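Local coordinates for protein lipase (PDB 4OPM) that probably hydrolyses the ester bonds of lipids as a putative lipase of the alpha/beta hydrolase fold, at residues 115-120 / 286-291; 47-52 / 62-67; 141-146 / 275-280. All coordinates share one frame; numbering follows the deposited sequence.

Contact 1: 115-120 / 286-291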
loop_
_atom_site.group_PDB
_atom_site.type_symbol
_atom_site.label_atom_id
_atom_site.label_comp_id
_atom_site.label_asym_id
_atom_site.label_seq_id
_atom_site.Cartn_x
_atom_site.Cartn_y
_atom_site.Cartn_z
ATOM N N HIS A 115 -2.948 12.020 -7.626
ATOM C CA HIS A 115 -2.840 11.885 -6.182
ATOM C C HIS A 115 -2.362 10.467 -5.913
ATOM O O HIS A 115 -2.908 9.525 -6.495
ATOM C CB HIS A 115 -4.190 12.127 -5.522
ATOM C CG HIS A 115 -4.727 13.509 -5.686
ATOM N ND1 HIS A 115 -4.247 14.558 -4.931
ATOM C CD2 HIS A 115 -5.758 13.946 -6.449
ATOM C CE1 HIS A 115 -4.972 15.611 -5.279
ATOM N NE2 HIS A 115 -5.905 15.285 -6.181
ATOM N N ILE A 116 -1.339 10.297 -5.080
ATOM C CA ILE A 116 -0.821 8.956 -4.813
ATOM C C ILE A 116 -0.858 8.650 -3.322
ATOM O O ILE A 116 -0.513 9.497 -2.512
ATOM C CB ILE A 116 0.605 8.765 -5.409
ATOM C CG1 ILE A 116 0.605 9.059 -6.936
ATOM C CG2 ILE A 116 1.116 7.347 -5.146
ATOM C CD1 ILE A 116 1.902 9.416 -7.488
ATOM N N ALA A 117 -1.282 7.425 -2.969
ATOM C CA ALA A 117 -1.317 6.966 -1.579
ATOM C C ALA A 117 -0.622 5.630 -1.498
ATOM O O ALA A 117 -0.778 4.793 -2.387
ATOM C CB ALA A 117 -2.744 6.859 -1.062
ATOM N N GLY A 118 0.154 5.445 -0.449
ATOM C CA GLY A 118 0.894 4.205 -0.269
ATOM C C GLY A 118 0.871 3.711 1.156
ATOM O O GLY A 118 1.088 4.486 2.091
ATOM N N HIS A 119 0.586 2.419 1.329
ATOM C CA HIS A 119 0.627 1.788 2.640
ATOM C C HIS A 119 1.902 0.952 2.756
ATOM O O HIS A 119 2.148 0.101 1.897
ATOM C CB HIS A 119 -0.621 0.904 2.899
ATOM C CG HIS A 119 -0.508 0.108 4.173
ATOM N ND1 HIS A 119 -0.579 -1.274 4.172
ATOM C CD2 HIS A 119 -0.249 0.532 5.435
ATOM C CE1 HIS A 119 -0.367 -1.643 5.426
ATOM N NE2 HIS A 119 -0.155 -0.588 6.218
ATOM N N SER A 120 2.678 1.137 3.855
ATOM C CA SER A 120 3.844 0.299 4.171
ATOM C C SER A 120 4.854 0.289 2.982
ATOM O O SER A 120 5.328 1.368 2.619
ATOM C CB SER A 120 3.359 -1.103 4.555
ATOM O OG SER A 120 4.359 -1.881 5.189
ATOM N N GLN A 286 -11.503 10.556 7.342
ATOM C CA GLN A 286 -11.754 11.822 8.040
ATOM C C GLN A 286 -10.599 12.821 7.818
ATOM O O GLN A 286 -10.850 14.021 7.716
ATOM C CB GLN A 286 -11.964 11.560 9.531
ATOM C CG GLN A 286 -12.261 12.811 10.354
ATOM C CD GLN A 286 -12.620 12.412 11.751
ATOM O OE1 GLN A 286 -11.803 11.828 12.466
ATOM N NE2 GLN A 286 -13.874 12.629 12.128
ATOM N N GLN A 287 -9.363 12.318 7.658
ATOM C CA GLN A 287 -8.188 13.144 7.373
ATOM C C GLN A 287 -7.914 13.287 5.867
ATOM O O GLN A 287 -7.559 14.376 5.409
ATOM C CB GLN A 287 -6.934 12.531 8.033
ATOM C CG GLN A 287 -7.065 12.355 9.558
ATOM C CD GLN A 287 -7.296 13.650 10.314
ATOM O OE1 GLN A 287 -6.800 14.730 9.941
ATOM N NE2 GLN A 287 -8.042 13.560 11.405
ATOM N N TYR A 288 -8.016 12.187 5.109
ATOM C CA TYR A 288 -7.629 12.197 3.695
ATOM C C TYR A 288 -8.551 13.035 2.789
ATOM O O TYR A 288 -8.033 13.763 1.934
ATOM C CB TYR A 288 -7.526 10.754 3.169
ATOM C CG TYR A 288 -6.824 10.596 1.836
ATOM C CD1 TYR A 288 -5.771 11.442 1.467
ATOM C CD2 TYR A 288 -7.137 9.537 0.986
ATOM C CE1 TYR A 288 -5.089 11.266 0.261
ATOM C CE2 TYR A 288 -6.455 9.345 -0.216
ATOM C CZ TYR A 288 -5.439 10.217 -0.575
ATOM O OH TYR A 288 -4.763 10.008 -1.745
ATOM N N VAL A 289 -9.884 12.939 2.958
ATOM C CA VAL A 289 -10.819 13.690 2.112
ATOM C C VAL A 289 -10.579 15.242 2.262
ATOM O O VAL A 289 -10.391 15.891 1.234
ATOM C CB VAL A 289 -12.289 13.241 2.346
ATOM C CG1 VAL A 289 -13.281 14.235 1.751
ATOM C CG2 VAL A 289 -12.515 11.838 1.767
ATOM N N PRO A 290 -10.477 15.854 3.468
ATOM C CA PRO A 290 -10.178 17.305 3.525
ATOM C C PRO A 290 -8.810 17.658 2.914
ATOM O O PRO A 290 -8.678 18.716 2.304
ATOM C CB PRO A 290 -10.209 17.615 5.028
ATOM C CG PRO A 290 -11.014 16.515 5.626
ATOM C CD PRO A 290 -10.679 15.307 4.825
ATOM N N PHE A 291 -7.819 16.747 3.027
ATOM C CA PHE A 291 -6.482 16.928 2.448
ATOM C C PHE A 291 -6.594 17.013 0.918
ATOM O O PHE A 291 -6.083 17.965 0.326
ATOM C CB PHE A 291 -5.529 15.795 2.876
ATOM C CG PHE A 291 -4.188 15.813 2.174
ATOM C CD1 PHE A 291 -3.211 16.753 2.514
ATOM C CD2 PHE A 291 -3.912 14.915 1.147
ATOM C CE1 PHE A 291 -1.968 16.766 1.867
ATOM C CE2 PHE A 291 -2.676 14.934 0.494
ATOM C CZ PHE A 291 -1.710 15.858 0.857
HETATM O O HOH W 1 -2.568 11.504 -2.065
#
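Strand 115-119, which carries A117, and helix 286-291, which carries Y288, run nearly antiparallel at 161° with their axes 12.0 Å apart, a gap bridged mainly by one tyrosine. Y288 has its CG anti to the backbone N (chi1 -166°), which sends the ring from the helix to the strand, hydroxyl first. Y288 OH lies 3.8 Å from A117 CB, and the methyl meets this end of the ring obliquely; Y288 CZ is 4.3 Å from the same carbon. On the strand's side H115 CB is a looser neighbour, 4.4 Å from Y288 OH; the imidazole of H115 is engaged with S139 through ND1 and with E296 through NE2. No direct hydrogen bond joins the segments. Instead a water lies in the plane of the tyrosine ring, at its edge, 2.7 Å from Y288 OH, and donates a hydrogen bond to I116 O at 2.9 Å. F141 of the neighbouring strand 137-143 stacks on the Y288 ring. The water thus gives the buried phenol a polar partner and links it to the strand backbone, two residues before G118, where the GxSxG pattern of a probable nucleophile elbow at S120 begins.

Contact 2: 47-52 / 62-67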
loop_
_atom_site.group_PDB
_atom_site.type_symbol
_atom_site.label_atom_id
_atom_site.label_comp_id
_atom_site.label_asym_id
_atom_site.label_seq_id
_atom_site.Cartn_x
_atom_site.Cartn_y
_atom_site.Cartn_z
ATOM N N LEU A 47 -6.773 9.101 -8.386
ATOM C CA LEU A 47 -6.128 8.628 -7.142
ATOM C C LEU A 47 -5.545 7.253 -7.376
ATOM O O LEU A 47 -6.270 6.320 -7.740
ATOM C CB LEU A 47 -7.028 8.553 -5.872
ATOM C CG LEU A 47 -8.041 9.620 -5.497
ATOM C CD1 LEU A 47 -8.760 9.227 -4.216
ATOM C CD2 LEU A 47 -7.405 10.957 -5.293
ATOM N N LEU A 48 -4.232 7.115 -7.153
ATOM C CA LEU A 48 -3.542 5.835 -7.288
ATOM C C LEU A 48 -3.237 5.313 -5.887
ATOM O O LEU A 48 -2.536 5.992 -5.130
ATOM C CB LEU A 48 -2.261 5.976 -8.138
ATOM C CG LEU A 48 -1.392 4.715 -8.313
ATOM C CD1 LEU A 48 -2.112 3.649 -9.136
ATOM C CD2 LEU A 48 -0.037 5.067 -8.948
ATOM N N LEU A 49 -3.780 4.126 -5.538
ATOM C CA LEU A 49 -3.606 3.529 -4.208
ATOM C C LEU A 49 -2.710 2.329 -4.304
ATOM O O LEU A 49 -3.004 1.411 -5.078
ATOM C CB LEU A 49 -4.960 3.154 -3.559
ATOM C CG LEU A 49 -6.046 4.222 -3.560
ATOM C CD1 LEU A 49 -7.321 3.700 -2.916
ATOM C CD2 LEU A 49 -5.580 5.468 -2.847
ATOM N N ILE A 50 -1.585 2.352 -3.547
ATOM C CA ILE A 50 -0.548 1.307 -3.619
ATOM C C ILE A 50 -0.468 0.503 -2.322
ATOM O O ILE A 50 -0.117 1.055 -1.281
ATOM C CB ILE A 50 0.844 1.928 -3.959
ATOM C CG1 ILE A 50 0.758 2.972 -5.096
ATOM C CG2 ILE A 50 1.880 0.826 -4.273
ATOM C CD1 ILE A 50 2.024 3.815 -5.265
ATOM N N HIS A 51 -0.779 -0.810 -2.399
ATOM C CA HIS A 51 -0.727 -1.711 -1.244
ATOM C C HIS A 51 0.734 -2.049 -0.860
ATOM O O HIS A 51 1.675 -1.714 -1.589
ATOM C CB HIS A 51 -1.540 -3.000 -1.503
ATOM C CG HIS A 51 -0.939 -3.901 -2.539
ATOM N ND1 HIS A 51 0.157 -4.711 -2.252
ATOM C CD2 HIS A 51 -1.306 -4.106 -3.826
ATOM C CE1 HIS A 51 0.410 -5.380 -3.368
ATOM N NE2 HIS A 51 -0.452 -5.057 -4.338
ATOM N N GLY A 52 0.892 -2.746 0.261
ATOM C CA GLY A 52 2.201 -3.130 0.778
ATOM C C GLY A 52 2.611 -4.564 0.499
ATOM O O GLY A 52 1.951 -5.275 -0.268
ATOM N N ARG A 62 -11.953 -0.807 1.917
ATOM C CA ARG A 62 -12.667 -0.060 2.981
ATOM C C ARG A 62 -12.468 1.450 2.845
ATOM O O ARG A 62 -13.407 2.214 3.065
ATOM C CB ARG A 62 -12.216 -0.533 4.372
ATOM C CG ARG A 62 -12.548 -1.980 4.622
ATOM C CD ARG A 62 -12.181 -2.424 6.013
ATOM N NE ARG A 62 -12.345 -3.867 6.074
ATOM C CZ ARG A 62 -13.057 -4.525 6.979
ATOM N NH1 ARG A 62 -13.632 -3.874 7.984
ATOM N NH2 ARG A 62 -13.178 -5.841 6.901
ATOM N N VAL A 63 -11.256 1.874 2.473
ATOM C CA VAL A 63 -10.948 3.286 2.260
ATOM C C VAL A 63 -11.529 3.717 0.897
ATOM O O VAL A 63 -12.177 4.771 0.803
ATOM C CB VAL A 63 -9.414 3.543 2.348
ATOM C CG1 VAL A 63 -9.034 4.898 1.749
ATOM C CG2 VAL A 63 -8.922 3.433 3.794
ATOM N N ALA A 64 -11.274 2.915 -0.170
ATOM C CA ALA A 64 -11.735 3.250 -1.528
ATOM C C ALA A 64 -13.253 3.473 -1.569
ATOM O O ALA A 64 -13.722 4.336 -2.301
ATOM C CB ALA A 64 -11.345 2.161 -2.516
ATOM N N HIS A 65 -14.012 2.722 -0.752
ATOM C CA HIS A 65 -15.476 2.864 -0.659
ATOM C C HIS A 65 -15.898 4.350 -0.505
ATOM O O HIS A 65 -16.927 4.747 -1.039
ATOM C CB HIS A 65 -15.987 2.047 0.536
ATOM C CG HIS A 65 -17.428 2.276 0.876
ATOM N ND1 HIS A 65 -18.440 1.681 0.155
ATOM C CD2 HIS A 65 -17.971 3.006 1.882
ATOM C CE1 HIS A 65 -19.569 2.062 0.735
ATOM N NE2 HIS A 65 -19.336 2.876 1.768
ATOM N N TYR A 66 -15.096 5.161 0.227
ATOM C CA TYR A 66 -15.421 6.565 0.486
ATOM C C TYR A 66 -14.864 7.528 -0.562
ATOM O O TYR A 66 -15.124 8.732 -0.473
ATOM C CB TYR A 66 -14.878 6.973 1.873
ATOM C CG TYR A 66 -15.550 6.215 2.993
ATOM C CD1 TYR A 66 -16.776 6.634 3.505
ATOM C CD2 TYR A 66 -14.989 5.049 3.507
ATOM C CE1 TYR A 66 -17.434 5.905 4.491
ATOM C CE2 TYR A 66 -15.638 4.306 4.492
ATOM C CZ TYR A 66 -16.861 4.744 4.985
ATOM O OH TYR A 66 -17.528 4.042 5.954
ATOM N N LEU A 67 -14.099 7.012 -1.529
ATOM C CA LEU A 67 -13.412 7.861 -2.508
ATOM C C LEU A 67 -13.951 7.723 -3.926
ATOM O O LEU A 67 -13.746 8.625 -4.739
ATOM C CB LEU A 67 -11.907 7.512 -2.504
ATOM C CG LEU A 67 -11.157 7.760 -1.178
ATOM C CD1 LEU A 67 -9.799 7.125 -1.202
ATOM C CD2 LEU A 67 -11.081 9.254 -0.837
#
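L47 and L67 meet inside the first beta-alpha-beta unit of the alpha/beta hydrolase fold, in which strand 46-50, helix 61-64 and strand 72-76 follow one another and the two strands pair in parallel. The contact is wholly apolar and rests on alternate residues of the strand: L47 and L49 both point toward 62-67. Both leucines of the first pair hold CG anti to the carbonyl carbon, beside the backbone N (chi1 -42° in L47, -62° in L67), and their side chains cross at about a right angle. In the conformer of L47 described here, a single methyl does the touching: CD1 lies 3.8 Å from L67 CD1 and 4.0 Å from L67 CB, and is almost as near to L67 CG and CD2, so it rests against the whole branched end of L67. W60 and V73 also touch L49, while I285 of helix 281-298 packs on L67. Backbone bonds from Y66 N to V63 O and from L67 N to A64 O hold residues 63-67 in a tight turn. Beyond the strand's end, H51 ND1 gives a hydrogen bond of 2.7 Å to G52 O. Farther along the strand from L47, L49 has an extended chi2 (179°) that carries its tip outward to the methyl of A64, and there L49 CD1 lies 4.3 Å from A64 CB.

Contact 3: 141-146 / 275-280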
loop_
_atom_site.group_PDB
_atom_site.type_symbol
_atom_site.label_atom_id
_atom_site.label_comp_id
_atom_site.label_asym_id
_atom_site.label_seq_id
_atom_site.Cartn_x
_atom_site.Cartn_y
_atom_site.Cartn_z
ATOM N N PHE A 141 0.195 10.536 0.036
ATOM C CA PHE A 141 -0.428 10.157 1.295
ATOM C C PHE A 141 0.314 8.929 1.779
ATOM O O PHE A 141 0.288 7.890 1.122
ATOM C CB PHE A 141 -1.942 9.926 1.158
ATOM C CG PHE A 141 -2.668 9.470 2.410
ATOM C CD1 PHE A 141 -2.228 9.855 3.677
ATOM C CD2 PHE A 141 -3.826 8.700 2.318
ATOM C CE1 PHE A 141 -2.911 9.444 4.828
ATOM C CE2 PHE A 141 -4.522 8.313 3.465
ATOM C CZ PHE A 141 -4.067 8.689 4.713
ATOM N N LEU A 142 1.060 9.082 2.871
ATOM C CA LEU A 142 1.883 8.010 3.404
ATOM C C LEU A 142 1.245 7.421 4.644
ATOM O O LEU A 142 1.113 8.099 5.658
ATOM C CB LEU A 142 3.298 8.523 3.712
ATOM C CG LEU A 142 4.080 9.133 2.522
ATOM C CD1 LEU A 142 5.400 9.765 2.984
ATOM C CD2 LEU A 142 4.337 8.086 1.422
ATOM N N VAL A 143 0.872 6.148 4.561
ATOM C CA VAL A 143 0.245 5.442 5.674
ATOM C C VAL A 143 1.242 4.409 6.202
ATOM O O VAL A 143 1.447 3.386 5.548
ATOM C CB VAL A 143 -1.114 4.787 5.278
ATOM C CG1 VAL A 143 -1.795 4.175 6.509
ATOM C CG2 VAL A 143 -2.047 5.786 4.574
ATOM N N ASP A 144 1.854 4.667 7.377
ATOM C CA ASP A 144 2.860 3.772 8.000
ATOM C C ASP A 144 3.880 3.316 6.931
ATOM O O ASP A 144 4.112 2.117 6.739
ATOM C CB ASP A 144 2.170 2.575 8.676
ATOM C CG ASP A 144 1.198 3.019 9.761
ATOM O OD1 ASP A 144 0.145 3.591 9.413
ATOM O OD2 ASP A 144 1.534 2.869 10.964
ATOM N N SER A 145 4.395 4.288 6.173
ATOM C CA SER A 145 5.274 4.065 5.040
ATOM C C SER A 145 6.640 3.527 5.429
ATOM O O SER A 145 7.213 3.924 6.450
ATOM C CB SER A 145 5.481 5.379 4.285
ATOM O OG SER A 145 6.331 5.208 3.161
ATOM N N GLY A 146 7.199 2.727 4.533
ATOM C CA GLY A 146 8.574 2.268 4.666
ATOM C C GLY A 146 9.519 3.386 4.258
ATOM O O GLY A 146 9.095 4.463 3.807
HETATM N N MSE A 275 -1.662 -1.115 10.106
HETATM C CA MSE A 275 -2.604 -1.093 8.979
HETATM C C MSE A 275 -3.869 -0.233 9.254
HETATM O O MSE A 275 -5.001 -0.749 9.239
HETATM C CB MSE A 275 -2.983 -2.545 8.615
HETATM C CG MSE A 275 -3.475 -2.698 7.217
HETATM SE SE MSE A 275 -2.916 -4.436 6.565
HETATM C CE MSE A 275 -3.288 -4.083 4.721
ATOM N N PRO A 276 -3.731 1.120 9.387
ATOM C CA PRO A 276 -4.933 1.963 9.594
ATOM C C PRO A 276 -6.004 1.837 8.501
ATOM O O PRO A 276 -7.181 2.026 8.795
ATOM C CB PRO A 276 -4.364 3.383 9.578
ATOM C CG PRO A 276 -2.958 3.234 10.055
ATOM C CD PRO A 276 -2.502 1.948 9.415
ATOM N N ILE A 277 -5.607 1.522 7.246
ATOM C CA ILE A 277 -6.551 1.395 6.126
ATOM C C ILE A 277 -7.570 0.249 6.358
ATOM O O ILE A 277 -8.669 0.292 5.789
ATOM C CB ILE A 277 -5.848 1.287 4.766
ATOM C CG1 ILE A 277 -4.985 0.000 4.652
ATOM C CG2 ILE A 277 -5.019 2.575 4.513
ATOM C CD1 ILE A 277 -4.433 -0.295 3.222
ATOM N N LEU A 278 -7.223 -0.743 7.200
ATOM C CA LEU A 278 -8.152 -1.835 7.561
ATOM C C LEU A 278 -8.590 -1.743 9.027
ATOM O O LEU A 278 -9.662 -2.245 9.364
ATOM C CB LEU A 278 -7.526 -3.218 7.298
ATOM C CG LEU A 278 -7.337 -3.640 5.819
ATOM C CD1 LEU A 278 -6.774 -5.050 5.747
ATOM C CD2 LEU A 278 -8.642 -3.615 5.053
ATOM N N GLU A 279 -7.786 -1.092 9.893
ATOM C CA GLU A 279 -8.121 -0.997 11.328
ATOM C C GLU A 279 -8.998 0.220 11.674
ATOM O O GLU A 279 -9.660 0.213 12.717
ATOM C CB GLU A 279 -6.840 -0.884 12.164
ATOM C CG GLU A 279 -5.894 -2.076 12.081
ATOM C CD GLU A 279 -4.606 -1.840 12.855
ATOM O OE1 GLU A 279 -4.676 -1.712 14.101
ATOM O OE2 GLU A 279 -3.535 -1.724 12.211
ATOM N N ALA A 280 -8.937 1.286 10.862
ATOM C CA ALA A 280 -9.624 2.554 11.174
ATOM C C ALA A 280 -9.931 3.353 9.900
ATOM O O ALA A 280 -9.611 4.545 9.825
ATOM C CB ALA A 280 -8.734 3.374 12.113
#
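V143 holds CG1 anti to its backbone N (chi1 -175°), while D144, in a left-handed backbone conformation, holds CG beside its own N (chi1 -60°); together these conformations bring a methyl and a carboxylate oxygen to the ring of P276. V143 CG1 lies 3.7 Å from P276 CD and nearly as close to CG, the two side chains sliding past each other in opposite directions. D144 comes from the opposite direction to the proline, and its OD1 approaches P276 CD at 3.1 Å and CG at 3.2 Å, a tight contact of an oxygen with ring carbons and not a hydrogen bond. The other oxygen, OD2, accepts from G242 N, which helps fix the carboxylate. I277 adds its CG2 methyl, 4.1 Å from V143 CG1. On the helix side, M275 (selenomethionine) is the N-cap residue: its O receives both L278 N and E279 N, and its N donates to E279 OE2 at 2.9 Å. E279 OE1 accepts from G273 N, F183 N and N184 N, so that this buried carboxylate ties the short helix to neighbouring loops. D144 also touches H274, and its OD2 lies close to the like-charged carboxylate of D245; H274 and D245 belong to a probable Ser-His-Asp triad with S120. The contact thus packs the end of strand 137-143 against helix 276-279, just after H274, beside the probable active site of an alpha/beta hydrolase.

How the contacts relate
From the N terminus, contact 2 closes first, a short loop of nine residues between 47-52 and 62-67, and is complete before the others begin. Contact 1 then opens at 115-120 and closes far along the chain at 286-291; contact 3, from 141-146 to 275-280, is nested inside that loop. Strands 46-50, 114-119 and 137-143 are consecutive neighbours in the sheet, so the contacts are joined through its backbone: H115 O and A117 O probably bond to L48 N and I50 N, and I116 O to F141 N. Helices 276-279 and 281-298, successive in the chain, bring the C-terminal part back onto the sheet, and I277, through its backbone O, also meets V63 of helix 61-64.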